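Local coordinates for NLP/P60 family protein (Bacillus cereus ATCC 10987, PDB 3H41) that probably cleaves the gamma-D-glutamyl-L-lysine bond of murein peptides as an NlpC/P60 cysteine peptidase, releasing L-Ala-gamma-D-Glu during peptidoglycan breakdown, at residues 153-158 with 169-173; 129-133 with 159-163. All coordinates share one frame; numbering follows the deposited sequence.

Contact 1: 153-158 with 169-173; sequences EDTISY and WLRKN
The open end of an antiparallel beta hairpin, strands 157-161 and 167-171 in the second SH3-type domain, is zipped here. Y158 and L170 form a hydrogen-bonded pair, Y158 N to L170 O at 3.0 Å and L170 N to Y158 O at 3.1 Å; S157 and R171 are the adjacent non-hydrogen-bonded pair. Beyond the strand, K172 N donates to I156 O (2.9 Å). The K172 side chain is set roughly perpendicular to that of Y158, with CG over one face of the ring, displaced toward its rim, 4.1 Å from the centroid: a CH-pi contact. L170 CG lies at the ring's edge. A bend at chi3 (147°) carries K172 NZ to D154 O, 2.6 Å away, and into a salt bridge with E153 OE2, whose position is less certain. D154 closes an Asx turn: OD1 takes I156 N from one face of the carboxylate and S157 OG from the other, fixing the turn that K172 spans. I156 CD1 lies 3.9 Å above the R171 guanidinium plane, and a water in that plane links R171 NH1 to I156 O. S157 CB approaches W169 CE3 obliquely at 3.5 Å. In the surrounding sheet, W169 bonds through its backbone to Y130 of strand 126-131, and E153 and Y158 lean on F177 of strand 175-178.

Contact 2: 129-133 with 159-163; sequences LYINP and RVLLP
Apolar contacts join L129 and I131 to V160 and L162. L129 divides its two methyls: CD1 meets L162 CD2 at 3.9 Å, the two leucines lying alongside with their tips pointing opposite ways, while CD2 meets V160 CG2 at 4.1 Å, those side chains set roughly perpendicular. L162 is likewise shared, for its other methyl, CD1, packs on I131 CD1 at 3.8 Å. With CG1 of I131 anti to the carbonyl carbon and CD1 extended beyond it, the tip of this isoleucine arrives at L162. The polar part lies at the other end. R159, extended from CG to NE, sends NH2 to N132 O in a fairly straight bond of 2.9 Å (160° at the hydrogen); the acceptor lies close to the guanidinium plane, and NH2 is tilted from the carbonyl plane. A water, 2.7 Å from R159 NE, donates to the same N132 O, so one carbonyl is gripped directly and through solvent. That carbonyl belongs to the cis peptide bond between N132 and P133; P133 CD also lies at the guanidinium edge, 3.5 Å from R159 NH2. Strands 126-131 and 157-161 flank 167-171 in the sheet, and side chains of the two segments meet across it; end to end, 129-133 and 159-162 point 92° apart, an arrangement consistent with the strongly curved sheet of a small SH3-type barrel.

In the fold
Following the chain from the N terminus, strand 126-131 is the first of the segments' strands to be reached; 129-133 takes in its end and the residues after it. The chain then passes through strand 139-143 and along 147-153, whose last residue opens 153-158. Contact 2 closes the longer loop, returning at 159-163 to strand 126-131. Contact 1 begins within that loop and ends beyond it, at 169-173, so the two cross along the chain. They share strand 157-161, and strand 167-171 lies between it and 126-131. The contacts also meet directly: L170 CD2 packs on L129 CD2, and W169 CD1 on N132 CB. Contact 1 ties the hairpin together, whereas contact 2 joins its first strand to the second neighbour across the sheet.

Contact 1: 153-158 with 169-173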
# COMPACT_ATOMS: atom_id res chain seq x y z
N GLU A 153 -15.14 -6.39 -20.67
CA GLU A 153 -13.98 -5.78 -21.34
C GLU A 153 -14.37 -5.45 -22.77
O GLU A 153 -15.01 -6.28 -23.45
CB GLU A 153 -12.85 -6.79 -21.39
CG GLU A 153 -11.58 -6.30 -22.09
CD GLU A 153 -10.49 -7.35 -22.14
OE1 GLU A 153 -10.73 -8.48 -21.70
OE2 GLU A 153 -9.38 -7.05 -22.63
N ASP A 154 -14.01 -4.26 -23.24
CA ASP A 154 -14.13 -3.96 -24.67
C ASP A 154 -12.76 -3.63 -25.23
O ASP A 154 -11.75 -3.91 -24.58
CB ASP A 154 -15.16 -2.88 -24.92
CG ASP A 154 -14.81 -1.54 -24.29
OD1 ASP A 154 -13.60 -1.28 -24.09
OD2 ASP A 154 -15.73 -0.76 -24.01
N THR A 155 -12.70 -3.02 -26.41
CA THR A 155 -11.43 -2.75 -27.04
C THR A 155 -10.63 -1.67 -26.34
O THR A 155 -9.43 -1.63 -26.53
CB THR A 155 -11.57 -2.34 -28.54
OG1 THR A 155 -12.40 -1.20 -28.67
CG2 THR A 155 -12.16 -3.48 -29.36
N ILE A 156 -11.27 -0.78 -25.58
CA ILE A 156 -10.53 0.29 -24.91
C ILE A 156 -10.49 0.24 -23.37
O ILE A 156 -9.70 0.98 -22.75
CB ILE A 156 -10.98 1.70 -25.38
CG1 ILE A 156 -12.44 1.97 -24.99
CG2 ILE A 156 -10.75 1.90 -26.92
CD1 ILE A 156 -12.81 3.48 -25.01
N SER A 157 -11.30 -0.62 -22.75
CA SER A 157 -11.57 -0.50 -21.31
C SER A 157 -11.90 -1.80 -20.61
O SER A 157 -12.23 -2.80 -21.25
CB SER A 157 -12.72 0.48 -21.06
OG SER A 157 -13.91 0.03 -21.69
N TYR A 158 -11.81 -1.77 -19.29
CA TYR A 158 -12.36 -2.82 -18.46
C TYR A 158 -13.49 -2.17 -17.69
O TYR A 158 -13.36 -1.02 -17.25
CB TYR A 158 -11.36 -3.30 -17.42
CG TYR A 158 -10.06 -3.85 -17.95
CD1 TYR A 158 -10.02 -5.05 -18.62
CD2 TYR A 158 -8.87 -3.17 -17.74
CE1 TYR A 158 -8.82 -5.56 -19.09
CE2 TYR A 158 -7.65 -3.68 -18.21
CZ TYR A 158 -7.63 -4.87 -18.88
OH TYR A 158 -6.45 -5.40 -19.35
N TRP A 169 -15.52 2.15 -15.06
CA TRP A 169 -14.60 1.67 -16.07
C TRP A 169 -13.27 2.41 -16.06
O TRP A 169 -13.21 3.54 -15.57
CB TRP A 169 -15.26 1.75 -17.42
CG TRP A 169 -15.45 3.12 -18.01
CD1 TRP A 169 -16.53 3.94 -17.89
CD2 TRP A 169 -14.53 3.78 -18.89
NE1 TRP A 169 -16.33 5.09 -18.62
CE2 TRP A 169 -15.10 5.01 -19.24
CE3 TRP A 169 -13.25 3.45 -19.37
CZ2 TRP A 169 -14.45 5.94 -20.10
CZ3 TRP A 169 -12.59 4.37 -20.21
CH2 TRP A 169 -13.20 5.60 -20.58
N LEU A 170 -12.23 1.75 -16.55
CA LEU A 170 -10.91 2.35 -16.71
C LEU A 170 -10.30 1.95 -18.04
O LEU A 170 -10.65 0.92 -18.61
CB LEU A 170 -9.95 1.98 -15.58
CG LEU A 170 -9.59 0.53 -15.39
CD1 LEU A 170 -8.25 0.44 -14.60
CD2 LEU A 170 -10.72 -0.22 -14.68
N ARG A 171 -9.42 2.79 -18.56
CA ARG A 171 -8.69 2.45 -19.77
C ARG A 171 -7.89 1.19 -19.57
O ARG A 171 -7.32 0.99 -18.49
CB ARG A 171 -7.76 3.59 -20.19
CG ARG A 171 -8.44 4.79 -20.80
CD ARG A 171 -8.70 4.57 -22.27
NE ARG A 171 -9.49 5.65 -22.84
CZ ARG A 171 -9.69 5.87 -24.14
NH1 ARG A 171 -9.20 5.04 -25.06
NH2 ARG A 171 -10.47 6.89 -24.51
N LYS A 172 -7.85 0.35 -20.60
CA LYS A 172 -7.07 -0.87 -20.55
C LYS A 172 -5.60 -0.70 -20.20
O LYS A 172 -4.98 -1.60 -19.64
CB LYS A 172 -7.16 -1.57 -21.89
CG LYS A 172 -8.33 -2.46 -22.02
CD LYS A 172 -8.32 -3.06 -23.43
CE LYS A 172 -8.87 -4.43 -23.41
NZ LYS A 172 -9.31 -4.83 -24.78
N ASN A 173 -5.01 0.42 -20.61
CA ASN A 173 -3.60 0.66 -20.34
C ASN A 173 -3.35 0.94 -18.84
O ASN A 173 -2.19 0.96 -18.40
CB ASN A 173 -3.09 1.84 -21.15
CG ASN A 173 -2.86 1.50 -22.62
OD1 ASN A 173 -2.48 0.39 -22.97
ND2 ASN A 173 -3.08 2.50 -23.48
O HOH W 1 -7.49 2.49 -24.56

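Contact 2: 129-133 with 159-163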
# COMPACT_ATOMS: atom_id res chain seq x y z
N LEU A 129 -10.83 6.04 -12.52
CA LEU A 129 -12.03 5.22 -12.76
C LEU A 129 -13.19 6.14 -13.03
O LEU A 129 -13.36 7.14 -12.30
CB LEU A 129 -12.37 4.39 -11.51
CG LEU A 129 -11.61 3.13 -11.24
CD1 LEU A 129 -12.11 2.52 -9.97
CD2 LEU A 129 -11.84 2.19 -12.39
N TYR A 130 -14.01 5.81 -14.03
CA TYR A 130 -15.20 6.59 -14.41
C TYR A 130 -16.44 5.81 -14.03
O TYR A 130 -16.62 4.70 -14.50
CB TYR A 130 -15.24 6.89 -15.92
CG TYR A 130 -13.95 7.57 -16.35
CD1 TYR A 130 -13.76 8.94 -16.12
CD2 TYR A 130 -12.91 6.85 -16.90
CE1 TYR A 130 -12.57 9.55 -16.47
CE2 TYR A 130 -11.69 7.46 -17.22
CZ TYR A 130 -11.55 8.82 -17.00
OH TYR A 130 -10.38 9.48 -17.30
N ILE A 131 -17.27 6.37 -13.17
CA ILE A 131 -18.47 5.68 -12.69
C ILE A 131 -19.50 5.85 -13.80
O ILE A 131 -19.76 6.96 -14.26
CB ILE A 131 -18.97 6.21 -11.34
CG1 ILE A 131 -17.82 6.21 -10.30
CG2 ILE A 131 -20.17 5.36 -10.80
CD1 ILE A 131 -18.28 6.47 -8.83
N ASN A 132 -20.04 4.71 -14.25
CA ASN A 132 -20.98 4.65 -15.34
C ASN A 132 -21.87 3.42 -15.21
O ASN A 132 -21.40 2.28 -15.38
CB ASN A 132 -20.25 4.66 -16.70
CG ASN A 132 -21.18 4.98 -17.83
OD1 ASN A 132 -22.32 4.52 -17.85
ND2 ASN A 132 -20.72 5.81 -18.77
N PRO A 133 -23.16 3.62 -14.94
CA PRO A 133 -23.89 4.89 -14.81
C PRO A 133 -23.64 5.61 -13.48
O PRO A 133 -23.45 4.97 -12.46
CB PRO A 133 -25.37 4.46 -14.88
CG PRO A 133 -25.36 3.03 -14.40
CD PRO A 133 -24.07 2.45 -14.92
N ARG A 159 -14.59 -2.90 -17.53
CA ARG A 159 -15.63 -2.52 -16.59
C ARG A 159 -15.49 -3.30 -15.30
O ARG A 159 -15.24 -4.53 -15.30
CB ARG A 159 -16.99 -2.74 -17.25
CG ARG A 159 -18.16 -2.16 -16.50
CD ARG A 159 -19.38 -2.09 -17.45
NE ARG A 159 -20.30 -1.05 -17.04
CZ ARG A 159 -21.62 -1.20 -16.93
NH1 ARG A 159 -22.19 -2.37 -17.22
NH2 ARG A 159 -22.38 -0.17 -16.55
N VAL A 160 -15.62 -2.60 -14.17
CA VAL A 160 -15.47 -3.22 -12.88
C VAL A 160 -16.59 -2.83 -11.92
O VAL A 160 -17.28 -1.83 -12.11
CB VAL A 160 -14.09 -2.81 -12.24
CG1 VAL A 160 -12.95 -3.28 -13.12
CG2 VAL A 160 -14.06 -1.28 -12.03
N LEU A 161 -16.71 -3.58 -10.85
CA LEU A 161 -17.67 -3.30 -9.78
C LEU A 161 -16.98 -2.63 -8.57
O LEU A 161 -15.96 -3.12 -8.10
CB LEU A 161 -18.31 -4.62 -9.31
CG LEU A 161 -19.48 -4.46 -8.33
CD1 LEU A 161 -20.70 -3.81 -8.99
CD2 LEU A 161 -19.84 -5.80 -7.70
N LEU A 162 -17.51 -1.51 -8.14
CA LEU A 162 -17.05 -0.77 -6.96
C LEU A 162 -17.63 -1.36 -5.65
O LEU A 162 -18.68 -2.00 -5.66
CB LEU A 162 -17.45 0.70 -7.05
CG LEU A 162 -16.87 1.39 -8.27
CD1 LEU A 162 -17.32 2.83 -8.28
CD2 LEU A 162 -15.35 1.24 -8.28
N PRO A 163 -16.94 -1.15 -4.53
CA PRO A 163 -17.41 -1.74 -3.26
C PRO A 163 -18.80 -1.26 -2.83
O PRO A 163 -19.47 -1.93 -2.04
CB PRO A 163 -16.33 -1.32 -2.24
CG PRO A 163 -15.32 -0.58 -2.94
CD PRO A 163 -15.59 -0.58 -4.42
O HOH W 2 -19.08 1.20 -16.24